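Local atomic coordinates of Serine/threonine-protein kinase Tel1 (Chaetomium thermophilum, PDB entry 6SKY), a protein that binds ATP and magnesium and probably phosphorylates serine and threonine residues in [ST]-Q motifs to activate checkpoint signalling after DNA damage. Residues V2202-K2207 with K2232-K2237; S2222-L2227 with Y2254-A2259; K2270-A2275 with H2293-F2298. All coordinates share one frame; numbering follows the deposited sequence.

Interaction 1. Residues V2202-K2207 with K2232-K2237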
loop_
_atom_site.group_PDB
_atom_site.type_symbol
_atom_site.label_atom_id
_atom_site.label_comp_id
_atom_site.label_asym_id
_atom_site.label_seq_id
_atom_site.Cartn_x
_atom_site.Cartn_y
_atom_site.Cartn_z
ATOM N N VAL A 2202 -10.905 25.835 -21.941
ATOM C CA VAL A 2202 -10.462 24.468 -21.711
ATOM C C VAL A 2202 -10.189 24.233 -20.236
ATOM O O VAL A 2202 -9.418 23.342 -19.878
ATOM C CB VAL A 2202 -9.210 24.140 -22.540
ATOM C CG1 VAL A 2202 -9.543 24.105 -24.007
ATOM C CG2 VAL A 2202 -8.131 25.149 -22.264
ATOM N N ASP A 2203 -10.813 25.019 -19.364
ATOM C CA ASP A 2203 -10.525 24.872 -17.943
ATOM C C ASP A 2203 -11.242 23.684 -17.325
ATOM O O ASP A 2203 -10.713 23.075 -16.394
ATOM C CB ASP A 2203 -10.895 26.147 -17.197
ATOM C CG ASP A 2203 -12.210 26.709 -17.644
ATOM O OD1 ASP A 2203 -12.485 26.655 -18.857
ATOM O OD2 ASP A 2203 -12.975 27.199 -16.788
ATOM N N ALA A 2204 -12.422 23.326 -17.827
ATOM C CA ALA A 2204 -13.178 22.238 -17.222
ATOM C C ALA A 2204 -12.524 20.889 -17.482
ATOM O O ALA A 2204 -12.407 20.070 -16.568
ATOM C CB ALA A 2204 -14.607 22.245 -17.738
ATOM N N ALA A 2205 -12.070 20.643 -18.709
ATOM C CA ALA A 2205 -11.424 19.371 -19.012
ATOM C C ALA A 2205 -10.073 19.253 -18.322
ATOM O O ALA A 2205 -9.692 18.170 -17.863
ATOM C CB ALA A 2205 -11.269 19.218 -20.517
ATOM N N ILE A 2206 -9.351 20.361 -18.202
ATOM C CA ILE A 2206 -8.047 20.327 -17.559
ATOM C C ILE A 2206 -8.192 20.159 -16.053
ATOM O O ILE A 2206 -7.422 19.427 -15.415
ATOM C CB ILE A 2206 -7.260 21.589 -17.935
ATOM C CG1 ILE A 2206 -6.845 21.509 -19.400
ATOM C CG2 ILE A 2206 -6.065 21.745 -17.057
ATOM C CD1 ILE A 2206 -6.174 22.726 -19.907
ATOM N N LYS A 2207 -9.203 20.791 -15.460
ATOM C CA LYS A 2207 -9.438 20.592 -14.039
ATOM C C LYS A 2207 -9.982 19.203 -13.753
ATOM O O LYS A 2207 -9.680 18.631 -12.701
ATOM C CB LYS A 2207 -10.371 21.671 -13.510
ATOM C CG LYS A 2207 -9.691 23.016 -13.382
ATOM C CD LYS A 2207 -10.596 24.055 -12.759
ATOM C CE LYS A 2207 -11.804 24.325 -13.628
ATOM N NZ LYS A 2207 -12.702 25.353 -13.050
ATOM N N LYS A 2232 -19.873 23.629 -9.882
ATOM C CA LYS A 2232 -20.515 24.826 -9.354
ATOM C C LYS A 2232 -20.271 26.026 -10.257
ATOM O O LYS A 2232 -21.210 26.593 -10.821
ATOM C CB LYS A 2232 -20.008 25.096 -7.940
ATOM C CG LYS A 2232 -20.409 26.429 -7.379
ATOM C CD LYS A 2232 -19.655 26.702 -6.094
ATOM C CE LYS A 2232 -19.906 28.109 -5.586
ATOM N NZ LYS A 2232 -19.053 28.425 -4.406
ATOM N N ASP A 2233 -19.012 26.418 -10.422
ATOM C CA ASP A 2233 -18.663 27.618 -11.176
ATOM C C ASP A 2233 -17.886 27.207 -12.422
ATOM O O ASP A 2233 -16.657 27.220 -12.446
ATOM C CB ASP A 2233 -17.855 28.594 -10.307
ATOM C CG ASP A 2233 -17.849 30.009 -10.864
ATOM O OD1 ASP A 2233 -18.776 30.782 -10.542
ATOM O OD2 ASP A 2233 -16.920 30.352 -11.626
ATOM N N SER A 2234 -18.625 26.860 -13.469
ATOM C CA SER A 2234 -18.076 26.617 -14.796
ATOM C C SER A 2234 -19.240 26.464 -15.758
ATOM O O SER A 2234 -20.323 26.016 -15.370
ATOM C CB SER A 2234 -17.181 25.374 -14.835
ATOM O OG SER A 2234 -16.230 25.463 -15.880
ATOM N N SER A 2235 -19.014 26.856 -17.005
ATOM C CA SER A 2235 -20.052 26.852 -18.030
ATOM C C SER A 2235 -19.719 25.734 -19.012
ATOM O O SER A 2235 -19.076 25.960 -20.035
ATOM C CB SER A 2235 -20.142 28.209 -18.720
ATOM O OG SER A 2235 -21.276 28.283 -19.564
ATOM N N LEU A 2236 -20.178 24.526 -18.700
ATOM C CA LEU A 2236 -19.844 23.349 -19.491
ATOM C C LEU A 2236 -20.436 23.376 -20.888
ATOM O O LEU A 2236 -20.209 22.430 -21.648
ATOM C CB LEU A 2236 -20.307 22.091 -18.763
ATOM C CG LEU A 2236 -19.819 21.971 -17.325
ATOM C CD1 LEU A 2236 -20.289 20.677 -16.733
ATOM C CD2 LEU A 2236 -18.319 22.064 -17.276
ATOM N N LYS A 2237 -21.185 24.416 -21.245
ATOM C CA LYS A 2237 -21.752 24.534 -22.583
ATOM C C LYS A 2237 -20.794 25.259 -23.521
ATOM O O LYS A 2237 -20.462 24.755 -24.598
ATOM C CB LYS A 2237 -23.098 25.258 -22.512
ATOM C CG LYS A 2237 -24.073 24.630 -21.531
ATOM C CD LYS A 2237 -25.290 25.515 -21.307
ATOM C CE LYS A 2237 -26.147 24.983 -20.171
ATOM N NZ LYS A 2237 -27.273 25.898 -19.848
#

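Interaction 2. Residues S2222-L2227 with Y2254-A2259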
loop_
_atom_site.group_PDB
_atom_site.type_symbol
_atom_site.label_atom_id
_atom_site.label_comp_id
_atom_site.label_asym_id
_atom_site.label_seq_id
_atom_site.Cartn_x
_atom_site.Cartn_y
_atom_site.Cartn_z
ATOM N N SER A 2222 -10.040 15.511 -1.847
ATOM C CA SER A 2222 -9.570 16.596 -2.699
ATOM C C SER A 2222 -10.143 16.477 -4.100
ATOM O O SER A 2222 -10.564 17.474 -4.695
ATOM C CB SER A 2222 -8.050 16.595 -2.744
ATOM O OG SER A 2222 -7.514 16.379 -1.459
ATOM N N SER A 2223 -10.178 15.259 -4.637
ATOM C CA SER A 2223 -10.759 15.028 -5.951
ATOM C C SER A 2223 -12.242 15.360 -5.978
ATOM O O SER A 2223 -12.730 15.978 -6.930
ATOM C CB SER A 2223 -10.530 13.582 -6.355
ATOM O OG SER A 2223 -11.480 13.168 -7.306
ATOM N N ILE A 2224 -12.979 14.961 -4.943
ATOM C CA ILE A 2224 -14.409 15.251 -4.901
ATOM C C ILE A 2224 -14.654 16.752 -4.817
ATOM O O ILE A 2224 -15.542 17.285 -5.491
ATOM C CB ILE A 2224 -15.062 14.498 -3.734
ATOM C CG1 ILE A 2224 -14.982 12.999 -3.972
ATOM C CG2 ILE A 2224 -16.487 14.914 -3.574
ATOM C CD1 ILE A 2224 -15.311 12.187 -2.770
ATOM N N ARG A 2225 -13.876 17.459 -3.994
ATOM C CA ARG A 2225 -14.052 18.902 -3.875
ATOM C C ARG A 2225 -13.718 19.607 -5.178
ATOM O O ARG A 2225 -14.386 20.572 -5.561
ATOM C CB ARG A 2225 -13.187 19.448 -2.749
ATOM C CG ARG A 2225 -13.493 18.901 -1.387
ATOM C CD ARG A 2225 -14.960 18.943 -1.077
ATOM N NE ARG A 2225 -15.227 18.379 0.240
ATOM C CZ ARG A 2225 -16.420 17.976 0.652
ATOM N NH1 ARG A 2225 -16.569 17.482 1.869
ATOM N NH2 ARG A 2225 -17.463 18.064 -0.151
ATOM N N MET A 2226 -12.696 19.124 -5.880
ATOM C CA MET A 2226 -12.322 19.703 -7.162
ATOM C C MET A 2226 -13.412 19.508 -8.205
ATOM O O MET A 2226 -13.735 20.437 -8.956
ATOM C CB MET A 2226 -11.015 19.077 -7.615
ATOM C CG MET A 2226 -10.184 19.951 -8.471
ATOM S SD MET A 2226 -8.475 19.448 -8.466
ATOM C CE MET A 2226 -7.838 20.693 -9.565
ATOM N N LEU A 2227 -14.002 18.315 -8.266
ATOM C CA LEU A 2227 -15.083 18.085 -9.218
ATOM C C LEU A 2227 -16.310 18.911 -8.880
ATOM O O LEU A 2227 -16.984 19.425 -9.775
ATOM C CB LEU A 2227 -15.446 16.609 -9.263
ATOM C CG LEU A 2227 -14.490 15.621 -9.910
ATOM C CD1 LEU A 2227 -15.063 14.258 -9.776
ATOM C CD2 LEU A 2227 -14.286 15.966 -11.347
ATOM N N TYR A 2254 -20.394 8.779 -8.160
ATOM C CA TYR A 2254 -19.616 7.568 -7.937
ATOM C C TYR A 2254 -18.538 7.792 -6.889
ATOM O O TYR A 2254 -18.357 6.973 -5.981
ATOM C CB TYR A 2254 -18.998 7.104 -9.250
ATOM C CG TYR A 2254 -17.911 6.094 -9.059
ATOM C CD1 TYR A 2254 -16.585 6.462 -9.126
ATOM C CD2 TYR A 2254 -18.210 4.778 -8.789
ATOM C CE1 TYR A 2254 -15.598 5.557 -8.933
ATOM C CE2 TYR A 2254 -17.223 3.863 -8.596
ATOM C CZ TYR A 2254 -15.918 4.258 -8.671
ATOM O OH TYR A 2254 -14.913 3.346 -8.480
ATOM N N GLN A 2255 -17.802 8.894 -6.998
ATOM C CA GLN A 2255 -16.722 9.122 -6.050
ATOM C C GLN A 2255 -17.242 9.414 -4.652
ATOM O O GLN A 2255 -16.605 9.030 -3.672
ATOM C CB GLN A 2255 -15.833 10.250 -6.545
ATOM C CG GLN A 2255 -15.080 9.883 -7.779
ATOM C CD GLN A 2255 -14.073 10.906 -8.165
ATOM O OE1 GLN A 2255 -13.354 10.745 -9.138
ATOM N NE2 GLN A 2255 -14.008 11.971 -7.410
ATOM N N VAL A 2256 -18.390 10.078 -4.531
ATOM C CA VAL A 2256 -18.972 10.319 -3.219
ATOM C C VAL A 2256 -19.498 9.026 -2.614
ATOM O O VAL A 2256 -19.461 8.850 -1.396
ATOM C CB VAL A 2256 -20.071 11.390 -3.324
ATOM C CG1 VAL A 2256 -20.875 11.455 -2.072
ATOM C CG2 VAL A 2256 -19.464 12.727 -3.577
ATOM N N SER A 2257 -19.986 8.098 -3.437
ATOM C CA SER A 2257 -20.423 6.813 -2.902
ATOM C C SER A 2257 -19.249 5.972 -2.434
ATOM O O SER A 2257 -19.347 5.281 -1.419
ATOM C CB SER A 2257 -21.216 6.041 -3.946
ATOM O OG SER A 2257 -22.324 6.787 -4.394
ATOM N N VAL A 2258 -18.141 5.986 -3.171
ATOM C CA VAL A 2258 -16.990 5.181 -2.779
ATOM C C VAL A 2258 -16.407 5.669 -1.461
ATOM O O VAL A 2258 -16.003 4.868 -0.615
ATOM C CB VAL A 2258 -15.933 5.179 -3.896
ATOM C CG1 VAL A 2258 -14.617 4.670 -3.386
ATOM C CG2 VAL A 2258 -16.396 4.336 -5.031
ATOM N N ALA A 2259 -16.351 6.978 -1.262
ATOM C CA ALA A 2259 -15.777 7.561 -0.060
ATOM C C ALA A 2259 -16.762 7.658 1.091
ATOM O O ALA A 2259 -16.368 8.076 2.179
ATOM C CB ALA A 2259 -15.222 8.949 -0.361
#

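Interaction 3. Residues K2270-A2275 with H2293-F2298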
loop_
_atom_site.group_PDB
_atom_site.type_symbol
_atom_site.label_atom_id
_atom_site.label_comp_id
_atom_site.label_asym_id
_atom_site.label_seq_id
_atom_site.Cartn_x
_atom_site.Cartn_y
_atom_site.Cartn_z
ATOM N N LYS A 2270 -28.905 14.417 -5.162
ATOM C CA LYS A 2270 -28.045 15.483 -5.648
ATOM C C LYS A 2270 -27.268 15.134 -6.905
ATOM O O LYS A 2270 -26.879 16.047 -7.635
ATOM C CB LYS A 2270 -27.041 15.885 -4.571
ATOM C CG LYS A 2270 -27.664 16.461 -3.341
ATOM C CD LYS A 2270 -26.652 16.580 -2.233
ATOM C CE LYS A 2270 -25.539 17.510 -2.621
ATOM N NZ LYS A 2270 -24.569 17.675 -1.512
ATOM N N TYR A 2271 -27.020 13.869 -7.174
ATOM C CA TYR A 2271 -26.097 13.553 -8.253
ATOM C C TYR A 2271 -26.661 12.607 -9.292
ATOM O O TYR A 2271 -26.329 12.740 -10.464
ATOM C CB TYR A 2271 -24.812 12.968 -7.683
ATOM C CG TYR A 2271 -24.122 13.897 -6.735
ATOM C CD1 TYR A 2271 -23.713 15.148 -7.148
ATOM C CD2 TYR A 2271 -23.885 13.532 -5.428
ATOM C CE1 TYR A 2271 -23.097 16.002 -6.292
ATOM C CE2 TYR A 2271 -23.267 14.380 -4.567
ATOM C CZ TYR A 2271 -22.875 15.612 -5.005
ATOM O OH TYR A 2271 -22.251 16.470 -4.145
ATOM N N LEU A 2272 -27.495 11.655 -8.902
ATOM C CA LEU A 2272 -27.925 10.648 -9.859
ATOM C C LEU A 2272 -29.202 11.036 -10.588
ATOM O O LEU A 2272 -29.289 10.887 -11.813
ATOM C CB LEU A 2272 -28.098 9.308 -9.153
ATOM C CG LEU A 2272 -26.819 8.754 -8.536
ATOM C CD1 LEU A 2272 -27.082 7.425 -7.930
ATOM C CD2 LEU A 2272 -25.727 8.635 -9.563
ATOM N N GLU A 2273 -30.187 11.547 -9.879
ATOM C CA GLU A 2273 -31.405 11.982 -10.544
ATOM C C GLU A 2273 -31.176 13.268 -11.331
ATOM O O GLU A 2273 -31.732 13.416 -12.426
ATOM C CB GLU A 2273 -32.528 12.150 -9.531
ATOM C CG GLU A 2273 -32.959 10.850 -8.915
ATOM C CD GLU A 2273 -33.948 11.044 -7.795
ATOM O OE1 GLU A 2273 -34.348 12.200 -7.548
ATOM O OE2 GLU A 2273 -34.325 10.038 -7.159
ATOM N N PRO A 2274 -30.384 14.222 -10.829
ATOM C CA PRO A 2274 -29.944 15.305 -11.714
ATOM C C PRO A 2274 -29.241 14.825 -12.966
ATOM O O PRO A 2274 -29.409 15.441 -14.017
ATOM C CB PRO A 2274 -29.014 16.114 -10.813
ATOM C CG PRO A 2274 -29.597 15.963 -9.508
ATOM C CD PRO A 2274 -30.101 14.560 -9.426
ATOM N N ALA A 2275 -28.469 13.744 -12.904
ATOM C CA ALA A 2275 -27.795 13.259 -14.102
ATOM C C ALA A 2275 -28.793 12.700 -15.105
ATOM O O ALA A 2275 -28.734 13.015 -16.302
ATOM C CB ALA A 2275 -26.755 12.211 -13.731
ATOM N N HIS A 2293 -26.108 2.759 -16.126
ATOM C CA HIS A 2293 -25.399 1.742 -15.365
ATOM C C HIS A 2293 -25.050 2.240 -13.973
ATOM O O HIS A 2293 -25.165 1.493 -12.997
ATOM C CB HIS A 2293 -24.142 1.318 -16.105
ATOM C CG HIS A 2293 -23.365 0.258 -15.401
ATOM N ND1 HIS A 2293 -23.765 -1.057 -15.370
ATOM C CD2 HIS A 2293 -22.217 0.321 -14.692
ATOM C CE1 HIS A 2293 -22.892 -1.763 -14.676
ATOM N NE2 HIS A 2293 -21.945 -0.949 -14.250
ATOM N N GLN A 2294 -24.616 3.495 -13.863
ATOM C CA GLN A 2294 -24.372 4.105 -12.564
ATOM C C GLN A 2294 -25.583 3.975 -11.656
ATOM O O GLN A 2294 -25.482 3.507 -10.516
ATOM C CB GLN A 2294 -24.026 5.575 -12.769
ATOM C CG GLN A 2294 -23.364 6.241 -11.611
ATOM C CD GLN A 2294 -21.995 5.711 -11.393
ATOM O OE1 GLN A 2294 -21.168 5.707 -12.301
ATOM N NE2 GLN A 2294 -21.737 5.232 -10.190
ATOM N N PHE A 2295 -26.742 4.391 -12.151
ATOM C CA PHE A 2295 -27.931 4.396 -11.314
ATOM C C PHE A 2295 -28.380 2.983 -10.964
ATOM O O PHE A 2295 -28.807 2.726 -9.834
ATOM C CB PHE A 2295 -29.043 5.161 -12.012
ATOM C CG PHE A 2295 -30.074 5.686 -11.087
ATOM C CD1 PHE A 2295 -29.854 5.707 -9.735
ATOM C CD2 PHE A 2295 -31.269 6.144 -11.562
ATOM C CE1 PHE A 2295 -30.806 6.184 -8.882
ATOM C CE2 PHE A 2295 -32.219 6.619 -10.711
ATOM C CZ PHE A 2295 -31.989 6.639 -9.374
ATOM N N ALA A 2296 -28.291 2.051 -11.912
ATOM C CA ALA A 2296 -28.696 0.677 -11.635
ATOM C C ALA A 2296 -27.802 0.028 -10.592
ATOM O O ALA A 2296 -28.289 -0.653 -9.688
ATOM C CB ALA A 2296 -28.684 -0.138 -12.917
ATOM N N VAL A 2297 -26.491 0.225 -10.698
ATOM C CA VAL A 2297 -25.579 -0.347 -9.717
ATOM C C VAL A 2297 -25.794 0.280 -8.347
ATOM O O VAL A 2297 -25.733 -0.410 -7.324
ATOM C CB VAL A 2297 -24.131 -0.192 -10.202
ATOM C CG1 VAL A 2297 -23.172 -0.551 -9.111
ATOM C CG2 VAL A 2297 -23.908 -1.080 -11.387
ATOM N N PHE A 2298 -26.080 1.583 -8.297
ATOM C CA PHE A 2298 -26.411 2.218 -7.024
ATOM C C PHE A 2298 -27.639 1.585 -6.383
ATOM O O PHE A 2298 -27.607 1.197 -5.212
ATOM C CB PHE A 2298 -26.625 3.712 -7.229
ATOM C CG PHE A 2298 -27.111 4.430 -6.010
ATOM C CD1 PHE A 2298 -26.229 4.840 -5.038
ATOM C CD2 PHE A 2298 -28.451 4.707 -5.845
ATOM C CE1 PHE A 2298 -26.674 5.492 -3.930
ATOM C CE2 PHE A 2298 -28.895 5.356 -4.736
ATOM C CZ PHE A 2298 -28.007 5.751 -3.781
#

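Interaction 1. Residues V2202-K2207 with K2232-K2237
Apolar contact between the first turn of helix 2203-2217 and the loop that follows helix 2220-2232 comes down to one pair of methyl groups. Ala2204 CB points at the loop and meets Leu2236 CD2 at 3.7 Å. The CB of Leu2236 leaves its backbone across the line between the segments, but with CG anti to the carbonyl carbon (chi1 -53°) the isobutyl end swings back and brings this one branch to the alanine. Leu2243 touches both side chains, and Leu2236 also rests on Arg2245 and Leu2248 at the start of helix 2245-2259, so the pair belongs to a small, largely apolar cluster.

The polar approaches are looser. Ser2234 OG, anti to its backbone N, is 3.8 Å from Asp2203 OD2, too long for a hydrogen bond, and packs against Ala2204 CB at 4.1 Å. Asp2203 holds CG in the crowded position between N and the carbonyl carbon (chi1 43°), and its other oxygen, OD1, accepts a weak hydrogen bond from Gln2239.

Lys2207 NZ ends 4.4 Å from the backbone oxygen Asp2233 O and 6.7 Å from Asp2233 OD2, a separation without charged contact; any attraction is probably diffuse. With a single methyl contact and no direct polar bond between the segments, this surface contact in the FAT domain is lightly joined, and the loop's position probably rests largely on its other neighbours.

Interaction 2. Residues S2222-L2227 with Y2254-A2259
The carboxamide of Gln2255 and the ring of Tyr2254 are the flat groups here. Ser2223 OG lies 26° out of the amide plane and accepts a bent hydrogen bond from Gln2255 NE2 (2.8 Å, 140° at the hydrogen). Leu2227 CD1 comes up to the same nitrogen at 3.5 Å, its side chain crossing the glutamine at about a right angle. The Tyr2254 ring carries Val2258 CG2 on one face, offset toward the rim, a contact within its own helix. Gln2255 reaches the serine with CG anti to the carbonyl carbon and an extended chain beyond. Ser2223 OG also has a weak hydrogen bond with Ala2211 O of helix 2203-2217.

Within the alpha-solenoid FAT domain, segments 2222-2227 and 2254-2259 of helices 2220-2232 and 2245-2259 run close to antiparallel (152°), their local axes 10.0 Å apart. Ile2224 fills the interface beside the amide, sliding past Gln2255 in the opposite direction. Its CD1 lies 3.5 Å from Gln2255 O and also meets Ala2259 CB, while CG2 crosses to Val2256 CG2 at 3.7 Å. Leu2261 also touches Ile2224 and Val2256. At Ala2259 the second subunit arrives: Asn2921 of that chain hydrogen-bonds the carbonyl oxygen, and its Met2917 packs on the methyl.

Interaction 3. Residues K2270-A2275 with H2293-F2298
Leu2272 projects from helix 2264-2279 straight at helix 2286-2303, and nearly the whole contact gathers round its side chain. CB comes first, lying 4.0 Å from Phe2295 CD1. From there CG stands anti to the carbonyl carbon (chi1 -62°), and the two methyls part. CD2 turns to Gln2294 and meets its CG at 3.9 Å; the glutamine chain, bent at chi2, crosses the leucine at about a right angle. CD1 reaches both phenylalanines, in the angle between their rings. It stands over one face of the Phe2298 ring, 3.9 Å from the centroid and 24° off the normal, a CH-pi contact displaced toward the CG side of the ring. The same methyl approaches Phe2295 CD1 at 3.7 Å, meeting that ring obliquely.

The two helices are consecutive in the chain and form a helical hairpin of the alpha-solenoid FAT domain, with local axes 10.3 Å apart and running at 135°. Leu2272 closes a wider, pi-type turn, 2270-2272, and the helix is kinked where the proline nitrogen of Pro2274 makes no bond to the preceding turn.

Glu2273 adds its aliphatic part at the margin, CG 4.3 Å from Phe2295 CZ, while its OE2 is hydrogen-bonded to Gln2268 NE2. Asn2380 of the long helix 2348-2387 packs on Phe2295, and Gln2268 touches both aromatic side chains.

How the interactions relate
Five successive helices, from 2203-2217 to 2286-2303, and the loop after helix 2220-2232 carry these contacts within the FAT domain. Segments of interactions 1 and 2 alternate along the chain, whereas interaction 3 opens after both have closed. The centres of interactions 1 and 2 lie about 17 Å apart, bridged where Met2226 CE packs on Lys2207 O at 4.2 Å. Interactions 2 and 3 are closer, about 14 Å between centres, and touch where Tyr2254 CB meets Gln2294 NE2 at 3.4 Å. Interactions 1 and 3 do not touch. Together they trace the solenoid from a lightly packed surface contact to buried helix pairs, away from the nucleotide site, with interaction 2 beside the second subunit.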